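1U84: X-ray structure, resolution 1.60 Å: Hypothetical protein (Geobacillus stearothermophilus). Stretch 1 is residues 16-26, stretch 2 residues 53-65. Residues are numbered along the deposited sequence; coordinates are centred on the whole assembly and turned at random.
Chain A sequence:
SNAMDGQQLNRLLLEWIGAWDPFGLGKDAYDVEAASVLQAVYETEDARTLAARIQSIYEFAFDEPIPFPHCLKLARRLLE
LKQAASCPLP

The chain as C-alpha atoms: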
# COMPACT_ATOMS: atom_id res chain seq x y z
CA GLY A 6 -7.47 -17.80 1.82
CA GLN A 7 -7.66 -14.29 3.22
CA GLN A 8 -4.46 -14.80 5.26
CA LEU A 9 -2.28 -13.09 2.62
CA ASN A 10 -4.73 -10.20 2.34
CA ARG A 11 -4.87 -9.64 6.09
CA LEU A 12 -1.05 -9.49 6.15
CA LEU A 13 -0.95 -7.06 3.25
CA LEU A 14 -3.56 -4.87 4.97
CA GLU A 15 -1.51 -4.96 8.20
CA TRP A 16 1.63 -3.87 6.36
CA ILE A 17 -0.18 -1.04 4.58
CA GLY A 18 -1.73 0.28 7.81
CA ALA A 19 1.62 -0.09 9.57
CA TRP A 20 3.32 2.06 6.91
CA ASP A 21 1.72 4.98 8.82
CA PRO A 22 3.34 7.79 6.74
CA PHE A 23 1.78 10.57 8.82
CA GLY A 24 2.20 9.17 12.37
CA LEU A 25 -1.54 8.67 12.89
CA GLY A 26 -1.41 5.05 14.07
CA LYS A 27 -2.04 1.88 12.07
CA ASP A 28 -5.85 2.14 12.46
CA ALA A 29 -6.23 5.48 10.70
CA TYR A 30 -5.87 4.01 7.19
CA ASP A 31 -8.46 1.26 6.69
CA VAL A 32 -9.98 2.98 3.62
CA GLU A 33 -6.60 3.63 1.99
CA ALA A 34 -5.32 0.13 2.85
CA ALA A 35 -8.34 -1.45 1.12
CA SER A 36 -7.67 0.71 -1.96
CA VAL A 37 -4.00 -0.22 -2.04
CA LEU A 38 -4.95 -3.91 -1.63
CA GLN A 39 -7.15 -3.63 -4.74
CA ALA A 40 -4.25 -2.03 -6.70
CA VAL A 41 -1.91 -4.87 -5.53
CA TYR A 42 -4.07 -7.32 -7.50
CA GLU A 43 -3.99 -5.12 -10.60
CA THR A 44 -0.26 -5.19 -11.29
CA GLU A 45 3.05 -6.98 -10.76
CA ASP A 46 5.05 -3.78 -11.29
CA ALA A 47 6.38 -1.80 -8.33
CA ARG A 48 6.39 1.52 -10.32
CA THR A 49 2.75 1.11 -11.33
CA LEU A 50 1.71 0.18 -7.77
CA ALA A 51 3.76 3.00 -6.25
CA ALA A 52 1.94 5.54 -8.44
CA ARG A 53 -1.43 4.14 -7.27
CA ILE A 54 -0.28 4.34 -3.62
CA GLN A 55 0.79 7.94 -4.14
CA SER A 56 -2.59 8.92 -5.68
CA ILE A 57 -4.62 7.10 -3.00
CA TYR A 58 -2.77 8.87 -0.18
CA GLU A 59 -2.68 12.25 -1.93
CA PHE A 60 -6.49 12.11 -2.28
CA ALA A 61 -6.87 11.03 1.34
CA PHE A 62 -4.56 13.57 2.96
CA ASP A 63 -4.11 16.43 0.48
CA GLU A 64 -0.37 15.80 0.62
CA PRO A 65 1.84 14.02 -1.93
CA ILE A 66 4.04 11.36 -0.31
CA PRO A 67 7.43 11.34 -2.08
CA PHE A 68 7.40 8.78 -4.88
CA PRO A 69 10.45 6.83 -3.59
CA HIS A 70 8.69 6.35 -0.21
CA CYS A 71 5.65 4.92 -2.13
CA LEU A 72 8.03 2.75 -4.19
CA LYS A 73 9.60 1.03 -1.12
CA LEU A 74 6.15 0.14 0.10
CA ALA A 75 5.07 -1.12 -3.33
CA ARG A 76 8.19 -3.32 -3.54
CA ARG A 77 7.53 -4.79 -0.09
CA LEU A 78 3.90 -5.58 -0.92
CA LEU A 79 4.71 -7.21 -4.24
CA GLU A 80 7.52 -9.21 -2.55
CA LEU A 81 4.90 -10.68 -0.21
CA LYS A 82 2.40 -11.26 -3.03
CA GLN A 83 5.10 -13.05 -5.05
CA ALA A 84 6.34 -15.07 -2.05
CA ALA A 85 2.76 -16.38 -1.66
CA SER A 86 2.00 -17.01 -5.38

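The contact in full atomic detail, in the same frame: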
# COMPACT_ATOMS: atom_id res chain seq x y z
N TRP A 16 0.45 -4.60 6.83
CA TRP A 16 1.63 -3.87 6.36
C TRP A 16 1.29 -2.47 5.86
O TRP A 16 2.03 -1.52 6.11
CB TRP A 16 2.31 -4.66 5.24
CG TRP A 16 3.03 -5.89 5.71
CD1 TRP A 16 2.93 -6.51 6.92
CD2 TRP A 16 3.90 -6.69 4.91
NE1 TRP A 16 3.74 -7.62 6.95
CE2 TRP A 16 4.33 -7.77 5.72
CE3 TRP A 16 4.39 -6.60 3.60
CZ2 TRP A 16 5.21 -8.74 5.25
CZ3 TRP A 16 5.25 -7.59 3.13
CH2 TRP A 16 5.67 -8.63 3.97
N ILE A 17 0.16 -2.33 5.14
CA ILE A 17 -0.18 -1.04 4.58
C ILE A 17 -0.54 -0.10 5.71
O ILE A 17 -0.04 1.03 5.75
CB ILE A 17 -1.32 -1.12 3.54
CG1 ILE A 17 -0.87 -1.96 2.37
CG2 ILE A 17 -1.67 0.30 3.09
CD1 ILE A 17 -2.06 -2.66 1.61
N GLY A 18 -1.35 -0.58 6.66
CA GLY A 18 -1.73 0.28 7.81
C GLY A 18 -0.48 0.68 8.57
O GLY A 18 -0.28 1.88 8.94
N ALA A 19 0.39 -0.31 8.79
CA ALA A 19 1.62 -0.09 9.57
C ALA A 19 2.59 0.90 8.95
O ALA A 19 3.38 1.55 9.68
CB ALA A 19 2.31 -1.41 9.87
N TRP A 20 2.53 1.05 7.63
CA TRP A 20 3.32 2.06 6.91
C TRP A 20 3.21 3.44 7.59
O TRP A 20 4.23 4.14 7.79
CB TRP A 20 2.83 2.14 5.47
CG TRP A 20 3.72 2.89 4.54
CD1 TRP A 20 5.10 2.80 4.42
CD2 TRP A 20 3.29 3.78 3.53
NE1 TRP A 20 5.54 3.61 3.41
CE2 TRP A 20 4.45 4.20 2.82
CE3 TRP A 20 2.03 4.24 3.11
CZ2 TRP A 20 4.37 5.10 1.76
CZ3 TRP A 20 1.95 5.13 2.05
CH2 TRP A 20 3.12 5.54 1.37
N ASP A 21 1.99 3.80 7.98
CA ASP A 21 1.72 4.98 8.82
C ASP A 21 2.60 6.20 8.46
O ASP A 21 3.38 6.71 9.30
CB ASP A 21 1.82 4.62 10.32
CG ASP A 21 1.28 5.72 11.23
OD1 ASP A 21 0.68 6.70 10.73
OD2 ASP A 21 1.47 5.60 12.47
N PRO A 22 2.48 6.70 7.22
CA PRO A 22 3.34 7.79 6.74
C PRO A 22 3.15 9.11 7.48
O PRO A 22 4.05 9.94 7.45
CB PRO A 22 2.90 7.97 5.29
CG PRO A 22 1.49 7.42 5.27
CD PRO A 22 1.55 6.25 6.16
N PHE A 23 2.02 9.28 8.16
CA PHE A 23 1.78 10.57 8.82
C PHE A 23 1.73 10.46 10.35
O PHE A 23 1.31 11.41 11.04
CB PHE A 23 0.53 11.22 8.23
CG PHE A 23 0.66 11.53 6.77
CD1 PHE A 23 1.70 12.34 6.31
CD2 PHE A 23 -0.23 10.97 5.85
CE1 PHE A 23 1.83 12.62 4.93
CE2 PHE A 23 -0.10 11.24 4.47
CZ PHE A 23 0.95 12.05 4.02
N GLY A 24 2.13 9.32 10.90
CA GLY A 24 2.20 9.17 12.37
C GLY A 24 0.83 9.30 13.03
O GLY A 24 0.66 9.97 14.05
N LEU A 25 -0.14 8.64 12.43
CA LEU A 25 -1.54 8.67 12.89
C LEU A 25 -1.98 7.38 13.58
O LEU A 25 -3.08 7.30 14.15
CB LEU A 25 -2.47 8.97 11.69
CG LEU A 25 -2.26 10.29 10.92
CD1 LEU A 25 -3.09 10.29 9.62
CD2 LEU A 25 -2.61 11.51 11.76
N GLY A 26 -1.11 6.37 13.55
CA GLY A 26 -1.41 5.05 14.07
C GLY A 26 -1.94 4.16 12.96
O GLY A 26 -2.57 4.64 12.01
N ARG A 53 -0.09 4.28 -7.85
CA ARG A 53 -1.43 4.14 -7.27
C ARG A 53 -1.43 4.53 -5.78
O ARG A 53 -2.31 5.27 -5.32
CB ARG A 53 -2.03 2.73 -7.45
CG ARG A 53 -2.44 2.38 -8.90
CD ARG A 53 -3.70 3.17 -9.39
NE ARG A 53 -4.84 2.94 -8.50
CZ ARG A 53 -5.45 3.90 -7.80
NH1 ARG A 53 -6.46 3.59 -7.01
NH2 ARG A 53 -5.07 5.17 -7.92
N ILE A 54 -0.45 4.01 -5.04
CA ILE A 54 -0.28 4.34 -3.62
C ILE A 54 -0.21 5.85 -3.45
O ILE A 54 -0.90 6.44 -2.59
CB ILE A 54 0.95 3.64 -2.98
CG1 ILE A 54 0.70 2.13 -2.93
CG2 ILE A 54 1.22 4.20 -1.57
CD1 ILE A 54 1.95 1.28 -2.58
N GLN A 55 0.62 6.50 -4.27
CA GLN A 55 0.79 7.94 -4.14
C GLN A 55 -0.55 8.64 -4.35
O GLN A 55 -0.92 9.50 -3.54
CB GLN A 55 1.84 8.44 -5.15
CG GLN A 55 2.22 9.91 -4.93
CD GLN A 55 3.25 10.35 -5.93
OE1 GLN A 55 3.06 10.19 -7.13
NE2 GLN A 55 4.36 10.89 -5.43
N SER A 56 -1.29 8.27 -5.38
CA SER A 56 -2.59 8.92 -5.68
C SER A 56 -3.62 8.72 -4.58
O SER A 56 -4.35 9.66 -4.19
CB SER A 56 -3.13 8.44 -7.03
OG SER A 56 -2.19 8.73 -8.06
N ILE A 57 -3.69 7.48 -4.09
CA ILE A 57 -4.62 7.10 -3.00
C ILE A 57 -4.37 7.99 -1.78
O ILE A 57 -5.32 8.55 -1.18
CB ILE A 57 -4.47 5.57 -2.64
CG1 ILE A 57 -5.07 4.71 -3.77
CG2 ILE A 57 -5.13 5.29 -1.29
CD1 ILE A 57 -4.64 3.26 -3.75
N TYR A 58 -3.10 8.14 -1.41
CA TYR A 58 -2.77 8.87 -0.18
C TYR A 58 -2.82 10.37 -0.41
O TYR A 58 -3.18 11.10 0.52
CB TYR A 58 -1.41 8.43 0.41
CG TYR A 58 -1.52 7.18 1.23
CD1 TYR A 58 -1.73 5.93 0.63
CD2 TYR A 58 -1.38 7.22 2.61
CE1 TYR A 58 -1.86 4.78 1.39
CE2 TYR A 58 -1.48 6.06 3.39
CZ TYR A 58 -1.72 4.83 2.77
OH TYR A 58 -1.86 3.66 3.51
N GLU A 59 -2.52 10.82 -1.63
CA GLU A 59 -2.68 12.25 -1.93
C GLU A 59 -4.17 12.65 -1.87
O GLU A 59 -4.50 13.72 -1.34
CB GLU A 59 -2.08 12.63 -3.27
CG GLU A 59 -2.11 14.13 -3.45
CD GLU A 59 -1.43 14.60 -4.70
OE1 GLU A 59 -0.98 13.74 -5.50
OE2 GLU A 59 -1.35 15.83 -4.89
N PHE A 60 -5.06 11.81 -2.40
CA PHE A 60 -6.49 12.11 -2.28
C PHE A 60 -6.88 12.18 -0.81
O PHE A 60 -7.62 13.11 -0.39
CB PHE A 60 -7.40 11.09 -2.95
CG PHE A 60 -8.85 11.34 -2.68
CD1 PHE A 60 -9.49 12.41 -3.31
CD2 PHE A 60 -9.56 10.57 -1.77
CE1 PHE A 60 -10.85 12.69 -3.05
CE2 PHE A 60 -10.93 10.84 -1.50
CZ PHE A 60 -11.56 11.90 -2.15
N ALA A 61 -6.42 11.20 -0.04
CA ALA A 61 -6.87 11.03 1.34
C ALA A 61 -6.43 12.16 2.24
O ALA A 61 -7.15 12.52 3.16
CB ALA A 61 -6.41 9.70 1.93
N PHE A 62 -5.21 12.66 2.01
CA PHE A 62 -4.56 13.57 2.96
C PHE A 62 -4.19 14.93 2.43
O PHE A 62 -3.72 15.77 3.18
CB PHE A 62 -3.33 12.91 3.59
CG PHE A 62 -3.66 11.71 4.44
CD1 PHE A 62 -4.22 11.86 5.69
CD2 PHE A 62 -3.50 10.41 3.94
CE1 PHE A 62 -4.56 10.73 6.46
CE2 PHE A 62 -3.80 9.29 4.72
CZ PHE A 62 -4.37 9.45 5.96
N ASP A 63 -4.43 15.15 1.14
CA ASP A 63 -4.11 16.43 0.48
C ASP A 63 -2.63 16.77 0.68
O ASP A 63 -2.26 17.88 1.05
CB ASP A 63 -5.08 17.54 0.94
CG ASP A 63 -6.51 17.30 0.43
OD1 ASP A 63 -6.67 16.95 -0.75
OD2 ASP A 63 -7.48 17.48 1.20
N GLU A 64 -1.81 15.75 0.45
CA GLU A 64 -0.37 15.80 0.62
C GLU A 64 0.24 14.70 -0.24
O GLU A 64 -0.17 13.55 -0.13
CB GLU A 64 0.00 15.54 2.08
CG GLU A 64 0.08 16.79 2.92
CD GLU A 64 0.17 16.46 4.38
OE1 GLU A 64 0.46 15.29 4.71
OE2 GLU A 64 -0.04 17.36 5.22
N PRO A 65 1.19 15.05 -1.13
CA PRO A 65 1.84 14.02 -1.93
C PRO A 65 3.02 13.38 -1.18
O PRO A 65 3.97 14.08 -0.78
CB PRO A 65 2.32 14.80 -3.16
CG PRO A 65 2.68 16.16 -2.58
CD PRO A 65 1.67 16.41 -1.46
O HOH W 1 -0.70 3.71 5.99

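What joins two helices whose axes come no closer than 13.8 Å? Large side chains span the gap, and no direct hydrogen bond crosses it. Tyr-58 is central: with chi1 at -82° (m), its ring reaches Ile-17, Trp-20 and Pro-22. Trp-20, chi1 t, points its CA-to-CB bond toward the other stretch and sets the edge of its six-membered ring against the face of Tyr-58, planes at 85°, with Trp-20 CZ3 3.8 Å from Tyr-58 CZ. The same indole reaches Ile-54, Trp-20 CH2 lying 3.7 Å from Ile-54 CG2, so a branched aliphatic side chain packs beside the aromatic pair.

How is the buried tyrosine hydroxyl accommodated? Tyr-58 OH lies 3.4 Å from Ile-17 CG2, an apolar neighbour, but a water sits 2.7 Å from Tyr-58 OH and donates to Ile-17 O at 2.8 Å, so the hydroxyl has a polar partner despite its apolar surroundings.

What continues the contact beyond Trp-20? Pro-22 places CG 3.8 Å from Tyr-58 CE2. Phe-23 and Leu-25 both point CA-to-CB toward stretch 2, and chi1 m carries their side chains to Phe-62: the edge of Phe-23 lies over one face of that ring, planes at 59°, Phe-23 CE2 3.5 Å from Phe-62 CD2, while Leu-25 CD1 is 3.5 Å from Phe-62 CE1. Glu-64, exposed, with chi1 -91° between wells, brings OE1 to 3.0 Å from Phe-23 CE1. Of 398 Å² buried, Phe-23 (86 Å²) and Tyr-58 (83 Å²) contribute most.

What shapes the loop that presents these side chains? Asp-21, with positive phi, opens a type I turn to Gly-24. Its CA-to-CB bond points away from the other stretch, and its carboxylate accepts hydrogen bonds from the loop: Leu-25 N to Asp-21 OD1 at 2.7 Å and Gly-26 N to Asp-21 OD2 at 2.9 Å. Gly-26 suits its backbone angles, where a CB would jam against the preceding carbonyl oxygen.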